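Local coordinates for beta-1,4-mannanase (Aplysia kurodai, PDB 3VUP), which probably hydrolyses internal beta-1,4-mannosidic linkages of mannan in the digestive fluid of the sea hare, using a TIM-barrel scaffold, at residues Y28-F32 / I63-T69; D31-G35 / D83-M88. The contacts are given in a common frame with arbitrary orientation. Where two conformers were deposited one is given. Residues are numbered along the deposited sequence.

Contact 1. Residues Y28-F32 / I63-T69; sequences YAYDF and IHIQGET
Ala-29 lies at the apolar centre, its CB directed at segment 63-69 and 3.8 Å from CD1 of Ile-65, whose chi1 is m and chi2 t. The same CD1 sits over one face of the Tyr-28 ring, 3.9 Å from the centroid and 15° off the normal, a CH-pi contact; chi1 t of Tyr-28 carries the ring there, with CZ 3.4 Å from Ile-65 CG2. A second apolar patch joins Phe-32 CE2 to Ile-63 CD1 at 3.6 Å, and helix 88-101 packs against both side chains. The CA atoms of Ala-29 and Ile-65 are 5.7 Å apart, those of Tyr-30 and Thr-69 6.2 Å. Ala-29 (phi/psi 68/8) and Ile-65 (69/-96) have positive phi; no backbone-to-backbone hydrogen bond crosses the contact, and Ile-65 pairs instead with strand 105-112. This is the C-terminal rim of a (beta/alpha)8 barrel: the loop after strand 18-22 meets the end of the adjacent parallel strand 58-65 as the chain turns a corner at 63 and 64. Toward the polar edge, Thr-69 (chi1 p) donates from OG1 to Ala-29 O at 2.7 Å, while its CG2 lies 3.4 Å from the Tyr-30 ring centroid, over the face. One water accepts from Thr-69 N (2.8 Å) and hydrogen-bonds to Ala-29 O (2.9 Å) and His-64 O (2.8 Å); another spans Asp-31 N (2.9 Å) and Ile-63 O (2.8 Å). Gln-66 N donates to Glu-68 OE2 at 2.9 Å, and a further water links Glu-68 OE1 (2.7 Å) to Tyr-28 OH (2.7 Å).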
ATOM      1  N   TYR A  28      -4.866   9.082 -13.226  1.00  8.16           N
ATOM      2  CA  TYR A  28      -3.668   9.027 -12.383  1.00  7.16           C
ATOM      3  C   TYR A  28      -3.423  10.334 -11.637  1.00  7.06           C
ATOM      4  O   TYR A  28      -3.206  11.371 -12.260  1.00  8.20           O
ATOM      5  CB  TYR A  28      -2.461   8.688 -13.254  1.00  8.14           C
ATOM      6  CG  TYR A  28      -1.113   8.591 -12.565  1.00  7.85           C
ATOM      7  CD1 TYR A  28      -0.648   7.380 -12.067  1.00  7.84           C
ATOM      8  CD2 TYR A  28      -0.272   9.690 -12.483  1.00  7.43           C
ATOM      9  CE1 TYR A  28       0.599   7.271 -11.467  1.00  8.34           C
ATOM     10  CE2 TYR A  28       0.986   9.595 -11.887  1.00  7.67           C
ATOM     11  CZ  TYR A  28       1.421   8.378 -11.384  1.00  7.56           C
ATOM     12  OH  TYR A  28       2.668   8.256 -10.794  1.00  8.28           O
ATOM     13  N   ALA A  29      -3.476  10.262 -10.306  1.00  6.54           N
ATOM     14  CA  ALA A  29      -3.204  11.390  -9.400  1.00  6.77           C
ATOM     15  C   ALA A  29      -4.238  12.502  -9.469  1.00  7.41           C
ATOM     16  O   ALA A  29      -4.039  13.562  -8.875  1.00  7.90           O
ATOM     17  CB  ALA A  29      -1.798  11.956  -9.618  1.00  8.04           C
ATOM     18  N   TYR A  30      -5.327  12.244 -10.192  1.00  7.82           N
ATOM     19  CA  TYR A  30      -6.381  13.213 -10.472  1.00  8.50           C
ATOM     20  C   TYR A  30      -7.754  12.644 -10.139  1.00  8.01           C
ATOM     21  O   TYR A  30      -8.738  12.967 -10.804  1.00  9.14           O
ATOM     22  CB  TYR A  30      -6.353  13.590 -11.958  1.00  9.48           C
ATOM     23  CG  TYR A  30      -5.522  14.796 -12.236  1.00 10.39           C
ATOM     24  CD1 TYR A  30      -4.147  14.741 -12.144  1.00 10.60           C
ATOM     25  CD2 TYR A  30      -6.118  16.002 -12.581  1.00 12.36           C
ATOM     26  CE1 TYR A  30      -3.380  15.860 -12.381  1.00 11.24           C
ATOM     27  CE2 TYR A  30      -5.371  17.118 -12.816  1.00 12.80           C
ATOM     28  CZ  TYR A  30      -4.000  17.047 -12.722  1.00 11.53           C
ATOM     29  OH  TYR A  30      -3.273  18.187 -12.959  1.00 13.31           O
ATOM     30  N   ASP A  31      -7.822  11.798  -9.116  1.00  7.34           N
ATOM     31  CA  ASP A  31      -9.059  11.105  -8.769  1.00  7.45           C
ATOM     32  C   ASP A  31      -9.776  11.688  -7.553  1.00  7.96           C
ATOM     33  O   ASP A  31     -10.968  11.470  -7.385  1.00  9.41           O
ATOM     34  CB  ASP A  31      -8.783   9.625  -8.485  1.00  7.14           C
ATOM     35  CG  ASP A  31      -8.539   8.804  -9.737  1.00  6.34           C
ATOM     36  OD1 ASP A  31      -9.205   9.055 -10.767  1.00  7.31           O
ATOM     37  OD2 ASP A  31      -7.710   7.862  -9.663  1.00  6.58           O
ATOM     38  N   PHE A  32      -9.033  12.393  -6.698  1.00  7.86           N
ATOM     39  CA  PHE A  32      -9.540  12.857  -5.409  1.00  8.13           C
ATOM     40  C   PHE A  32      -9.216  14.313  -5.174  1.00  7.75           C
ATOM     41  O   PHE A  32      -8.144  14.778  -5.540  1.00  8.71           O
ATOM     42  CB  PHE A  32      -8.989  11.986  -4.279  1.00  8.29           C
ATOM     43  CG  PHE A  32      -9.482  10.586  -4.356  1.00  7.97           C
ATOM     44  CD1 PHE A  32     -10.737  10.263  -3.867  1.00  9.63           C
ATOM     45  CD2 PHE A  32      -8.747   9.611  -5.009  1.00  7.56           C
ATOM     46  CE1 PHE A  32     -11.233   8.991  -3.992  1.00 10.61           C
ATOM     47  CE2 PHE A  32      -9.244   8.330  -5.141  1.00  8.70           C
ATOM     48  CZ  PHE A  32     -10.484   8.020  -4.622  1.00  9.74           C
ATOM     49  N   ILE A  63      -3.877   7.663  -4.138  1.00  4.62           N
ATOM     50  CA  ILE A  63      -4.470   8.950  -3.801  1.00  4.85           C
ATOM     51  C   ILE A  63      -3.581  10.126  -4.219  1.00  5.00           C
ATOM     52  O   ILE A  63      -3.760  10.658  -5.312  1.00  5.57           O
ATOM     53  CB  ILE A  63      -4.843   9.029  -2.291  1.00  5.22           C
ATOM     54  CG1 ILE A  63      -5.604   7.761  -1.843  1.00  5.69           C
ATOM     55  CG2 ILE A  63      -5.634  10.292  -2.009  1.00  5.89           C
ATOM     56  CD1 ILE A  63      -6.884   7.480  -2.598  1.00  6.30           C
ATOM     57  N   HIS A  64      -2.627  10.539  -3.381  1.00  5.06           N
ATOM     58  CA  HIS A  64      -1.822  11.725  -3.704  1.00  5.27           C
ATOM     59  C   HIS A  64      -0.806  11.452  -4.813  1.00  5.11           C
ATOM     60  O   HIS A  64      -0.546  12.313  -5.663  1.00  5.56           O
ATOM     61  CB  HIS A  64      -1.032  12.252  -2.500  1.00  5.88           C
ATOM     62  CG  HIS A  64      -1.824  12.460  -1.240  1.00  5.82           C
ATOM     63  ND1 HIS A  64      -3.038  13.115  -1.191  1.00  5.68           N
ATOM     64  CD2 HIS A  64      -1.505  12.167   0.043  1.00  6.16           C
ATOM     65  CE1 HIS A  64      -3.448  13.179   0.065  1.00  6.45           C
ATOM     66  NE2 HIS A  64      -2.533  12.618   0.834  1.00  6.69           N
ATOM     67  N   ILE A  65      -0.190  10.271  -4.747  1.00  5.02           N
ATOM     68  CA  ILE A  65       0.841   9.818  -5.679  1.00  5.42           C
ATOM     69  C   ILE A  65       2.117  10.639  -5.472  1.00  5.81           C
ATOM     70  O   ILE A  65       2.889  10.328  -4.563  1.00  5.87           O
ATOM     71  CB  ILE A  65       0.321   9.703  -7.130  1.00  5.41           C
ATOM     72  CG1 ILE A  65      -0.976   8.877  -7.111  1.00  6.04           C
ATOM     73  CG2 ILE A  65       1.352   9.042  -8.010  1.00  6.06           C
ATOM     74  CD1 ILE A  65      -1.441   8.385  -8.454  1.00  6.51           C
ATOM     75  N   GLN A  66       2.336  11.691  -6.256  1.00  5.23           N
ATOM     76  CA  GLN A  66       3.462  12.581  -5.973  1.00  5.92           C
ATOM     77  C   GLN A  66       3.023  14.033  -5.786  1.00  6.34           C
ATOM     78  O   GLN A  66       3.802  14.961  -5.970  1.00  7.95           O
ATOM     79  CB  GLN A  66       4.571  12.427  -7.019  1.00  6.17           C
ATOM     80  CG  GLN A  66       5.104  11.001  -7.016  1.00  6.45           C
ATOM     81  CD  GLN A  66       6.347  10.785  -7.851  1.00  5.83           C
ATOM     82  OE1 GLN A  66       6.468  11.297  -8.971  1.00  7.63           O
ATOM     83  NE2 GLN A  66       7.279   9.986  -7.321  1.00  6.56           N
ATOM     84  N   GLY A  67       1.777  14.220  -5.370  1.00  6.64           N
ATOM     85  CA  GLY A  67       1.279  15.542  -5.042  1.00  7.01           C
ATOM     86  C   GLY A  67       0.812  16.355  -6.230  1.00  7.32           C
ATOM     87  O   GLY A  67       0.775  17.581  -6.159  1.00  7.90           O
ATOM     88  N   GLU A  68       0.441  15.672  -7.310  1.00  6.98           N
ATOM     89  CA  GLU A  68      -0.035  16.342  -8.518  1.00  7.61           C
ATOM     90  C   GLU A  68      -1.239  17.248  -8.253  1.00  7.83           C
ATOM     91  O   GLU A  68      -1.307  18.369  -8.770  1.00  8.91           O
ATOM     92  CB  GLU A  68      -0.384  15.311  -9.588  1.00  7.48           C
ATOM     93  CG  GLU A  68       0.806  14.635 -10.262  1.00  7.77           C
ATOM     94  CD  GLU A  68       1.457  13.497  -9.479  1.00  6.90           C
ATOM     95  OE1 GLU A  68       2.406  12.921 -10.051  1.00  8.77           O
ATOM     96  OE2 GLU A  68       1.051  13.179  -8.332  1.00  6.37           O
ATOM     97  N   THR A  69      -2.192  16.757  -7.456  1.00  7.32           N
ATOM     98  CA  THR A  69      -3.383  17.545  -7.132  1.00  7.48           C
ATOM     99  C   THR A  69      -3.756  17.570  -5.652  1.00  7.82           C
ATOM    100  O   THR A  69      -4.335  18.541  -5.192  1.00  8.73           O
ATOM    101  CB  THR A  69      -4.619  17.143  -7.959  1.00  7.76           C
ATOM    102  OG1 THR A  69      -4.975  15.787  -7.675  1.00  7.75           O
ATOM    103  CG2 THR A  69      -4.357  17.307  -9.438  1.00  9.12           C
TER
HETATM  104  O   HOH W   1       3.748  10.576 -10.076  1.00  8.43           O
HETATM  105  O   HOH W   2      -2.486  14.108  -6.525  1.00  6.61           O
HETATM  106  O   HOH W   3      -0.901  18.640 -11.541  1.00 15.41           O
HETATM  107  O   HOH W   4      -5.984  11.345  -6.941  1.00  9.61           O
HETATM  108  O   HOH W   5      -5.612  13.849  -5.661  1.00  9.36           O

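Contact 2. Residues D31-G35 / D83-M88; sequences DFGDG and DKQGTM
Two aspartates stand side by side, Asp-34 OD1 only 3.5 Å from Asp-83 OD1, and each carboxylate is turned to backbone amides. Asp-83 (chi1 p) accepts at OD1 from Asp-34 N across the contact (2.9 Å, 172°) and, within its own loop, from Thr-87 N (2.9 Å) and Met-88 N (3.0 Å). Its OD2 takes Gly-86 N at 2.8 Å, an Asx motif that folds residues 83-86 into a turn. Asp-34 (chi1 m) reciprocates: its OD1 receives Lys-84 N and Gln-85 N, both at 2.9 Å. The backbone of Gly-33, Asp-34 and Gly-35 has positive phi throughout (82, 48 and 77°), and a CB on Gly-33 would lie a tight 3.2 Å from Asp-83 CB. In register, the CA atoms of Gly-33 and Met-88 are 4.0 Å apart, those of Asp-34 and Gln-85 4.7 Å. Gly-35 N donates to Thr-87 OG1 at 2.9 Å, a hydroxyl also bonded to Asp-91, and Met-88 SD rests 3.7 Å from Phe-32 CB. Gly-35 is the N-cap of helix 36-53 and Met-88 begins helix 88-101, so the contact ties together the starts of two barrel helices, beside the end of strand 58-65.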
ATOM      1  N   ASP A  31      -7.822  11.798  -9.116  1.00  7.34           N
ATOM      2  CA  ASP A  31      -9.059  11.105  -8.769  1.00  7.45           C
ATOM      3  C   ASP A  31      -9.776  11.688  -7.553  1.00  7.96           C
ATOM      4  O   ASP A  31     -10.968  11.470  -7.385  1.00  9.41           O
ATOM      5  CB  ASP A  31      -8.783   9.625  -8.485  1.00  7.14           C
ATOM      6  CG  ASP A  31      -8.539   8.804  -9.737  1.00  6.34           C
ATOM      7  OD1 ASP A  31      -9.205   9.055 -10.767  1.00  7.31           O
ATOM      8  OD2 ASP A  31      -7.710   7.862  -9.663  1.00  6.58           O
ATOM      9  N   PHE A  32      -9.033  12.393  -6.698  1.00  7.86           N
ATOM     10  CA  PHE A  32      -9.540  12.857  -5.409  1.00  8.13           C
ATOM     11  C   PHE A  32      -9.216  14.313  -5.174  1.00  7.75           C
ATOM     12  O   PHE A  32      -8.144  14.778  -5.540  1.00  8.71           O
ATOM     13  CB  PHE A  32      -8.989  11.986  -4.279  1.00  8.29           C
ATOM     14  CG  PHE A  32      -9.482  10.586  -4.356  1.00  7.97           C
ATOM     15  CD1 PHE A  32     -10.737  10.263  -3.867  1.00  9.63           C
ATOM     16  CD2 PHE A  32      -8.747   9.611  -5.009  1.00  7.56           C
ATOM     17  CE1 PHE A  32     -11.233   8.991  -3.992  1.00 10.61           C
ATOM     18  CE2 PHE A  32      -9.244   8.330  -5.141  1.00  8.70           C
ATOM     19  CZ  PHE A  32     -10.484   8.020  -4.622  1.00  9.74           C
ATOM     20  N   GLY A  33     -10.146  15.027  -4.550  1.00  8.31           N
ATOM     21  CA  GLY A  33      -9.936  16.426  -4.233  1.00  8.93           C
ATOM     22  C   GLY A  33     -10.230  17.314  -5.424  1.00  9.15           C
ATOM     23  O   GLY A  33     -10.279  16.845  -6.560  1.00  9.43           O
ATOM     24  N   ASP A  34     -10.432  18.601  -5.162  1.00  8.78           N
ATOM     25  CA  ASP A  34     -10.698  19.582  -6.210  1.00  9.92           C
ATOM     26  C   ASP A  34     -11.772  19.130  -7.211  1.00 10.40           C
ATOM     27  O   ASP A  34     -11.660  19.368  -8.420  1.00 10.82           O
ATOM     28  CB  ASP A  34      -9.395  19.981  -6.919  1.00 10.91           C
ATOM     29  CG  ASP A  34      -8.437  20.738  -6.004  1.00 11.50           C
ATOM     30  OD1 ASP A  34      -8.838  21.099  -4.875  1.00 11.01           O
ATOM     31  OD2 ASP A  34      -7.285  20.990  -6.422  1.00 13.42           O
ATOM     32  N   GLY A  35     -12.813  18.485  -6.687  1.00  9.90           N
ATOM     33  CA  GLY A  35     -13.954  18.065  -7.485  1.00 10.41           C
ATOM     34  C   GLY A  35     -13.729  16.831  -8.342  1.00 10.08           C
ATOM     35  O   GLY A  35     -14.606  16.439  -9.108  1.00 10.41           O
ATOM     36  N   ASP A  83      -6.877  19.706   0.005  1.00  8.11           N
ATOM     37  CA  ASP A  83      -6.989  20.134  -1.384  1.00  8.03           C
ATOM     38  C   ASP A  83      -7.233  21.645  -1.369  1.00  9.00           C
ATOM     39  O   ASP A  83      -7.106  22.285  -0.319  1.00  8.76           O
ATOM     40  CB  ASP A  83      -8.097  19.377  -2.150  1.00  8.10           C
ATOM     41  CG  ASP A  83      -9.515  19.785  -1.748  1.00  8.09           C
ATOM     42  OD1 ASP A  83     -10.465  19.253  -2.363  1.00  9.05           O
ATOM     43  OD2 ASP A  83      -9.692  20.619  -0.833  1.00  9.24           O
ATOM     44  N   LYS A  84      -7.602  22.208  -2.517  1.00  9.95           N
ATOM     45  CA  LYS A  84      -7.931  23.633  -2.593  1.00 11.03           C
ATOM     46  C   LYS A  84      -9.428  23.897  -2.592  1.00 12.04           C
ATOM     47  O   LYS A  84      -9.897  24.832  -1.954  1.00 13.49           O
ATOM     48  CB  LYS A  84      -7.310  24.266  -3.835  1.00 13.03           C
ATOM     49  CG  LYS A  84      -5.844  24.580  -3.677  1.00 15.02           C
ATOM     50  CD  LYS A  84      -5.273  25.332  -4.870  0.54 16.72           C
ATOM     51  CE  LYS A  84      -5.338  24.499  -6.138  0.54 18.42           C
ATOM     52  NZ  LYS A  84      -4.181  24.754  -7.045  0.54 19.24           N
ATOM     53  N   GLN A  85     -10.185  23.081  -3.316  1.00 12.24           N
ATOM     54  CA  GLN A  85     -11.596  23.382  -3.529  1.00 12.81           C
ATOM     55  C   GLN A  85     -12.519  22.842  -2.448  1.00 11.58           C
ATOM     56  O   GLN A  85     -13.725  23.057  -2.504  1.00 12.50           O
ATOM     57  CB  GLN A  85     -12.052  22.914  -4.909  1.00 14.72           C
ATOM     58  CG  GLN A  85     -11.186  23.439  -6.045  0.54 15.96           C
ATOM     59  CD  GLN A  85     -11.007  24.947  -6.004  0.54 16.90           C
ATOM     60  OE1 GLN A  85     -11.920  25.686  -5.636  0.54 17.84           O
ATOM     61  NE2 GLN A  85      -9.821  25.409  -6.382  0.54 16.99           N
ATOM     62  N   GLY A  86     -11.962  22.143  -1.466  1.00 11.42           N
ATOM     63  CA  GLY A  86     -12.754  21.713  -0.329  1.00 11.40           C
ATOM     64  C   GLY A  86     -13.658  20.523  -0.597  1.00 11.14           C
ATOM     65  O   GLY A  86     -14.723  20.409   0.009  1.00 12.16           O
ATOM     66  N   THR A  87     -13.256  19.639  -1.508  1.00  9.95           N
ATOM     67  CA  THR A  87     -14.024  18.410  -1.726  1.00  9.40           C
ATOM     68  C   THR A  87     -13.359  17.157  -1.159  1.00  8.52           C
ATOM     69  O   THR A  87     -14.023  16.131  -0.991  1.00  8.16           O
ATOM     70  CB  THR A  87     -14.359  18.149  -3.217  1.00 10.06           C
ATOM     71  OG1 THR A  87     -13.193  17.700  -3.918  1.00  8.82           O
ATOM     72  CG2 THR A  87     -14.893  19.401  -3.883  1.00 10.93           C
ATOM     73  N   MET A  88     -12.064  17.236  -0.861  1.00  8.33           N
ATOM     74  CA  MET A  88     -11.280  16.052  -0.511  1.00  7.70           C
ATOM     75  C   MET A  88     -11.866  15.227   0.631  1.00  7.45           C
ATOM     76  O   MET A  88     -11.903  14.006   0.545  1.00  7.15           O
ATOM     77  CB  MET A  88      -9.840  16.454  -0.198  1.00  8.14           C
ATOM     78  CG  MET A  88      -8.908  15.290   0.095  1.00  7.11           C
ATOM     79  SD  MET A  88      -8.819  14.128  -1.277  1.00  7.48           S
ATOM     80  CE  MET A  88      -7.308  13.264  -0.849  1.00  8.20           C
TER
HETATM   81  O   HOH W   6      -7.823  23.409  -7.722  1.00 25.14           O

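Both contacts begin from the loop between strand 18-22 and helix 36-53 and share Asp-31 and Phe-32; their centres are about 10 Å apart. Both are partly buried. The centre of contact 1 lies about 15 Å from the centre of the chain; with Ala-29, Phe-32, Ile-63 and Ile-65 buried, it joins the loop to a barrel strand's end through apolar side chains, aromatic faces and bridging waters. Contact 2, farther out, with Lys-84 and Gln-85 exposed at its edge, joins it to the loop leading into helix 88-101 through carboxylates accepting backbone amides. Met-88 CE lies 3.6 Å from Ile-63 CG2. One beta-alpha loop thus changes its chemistry as it leaves the barrel.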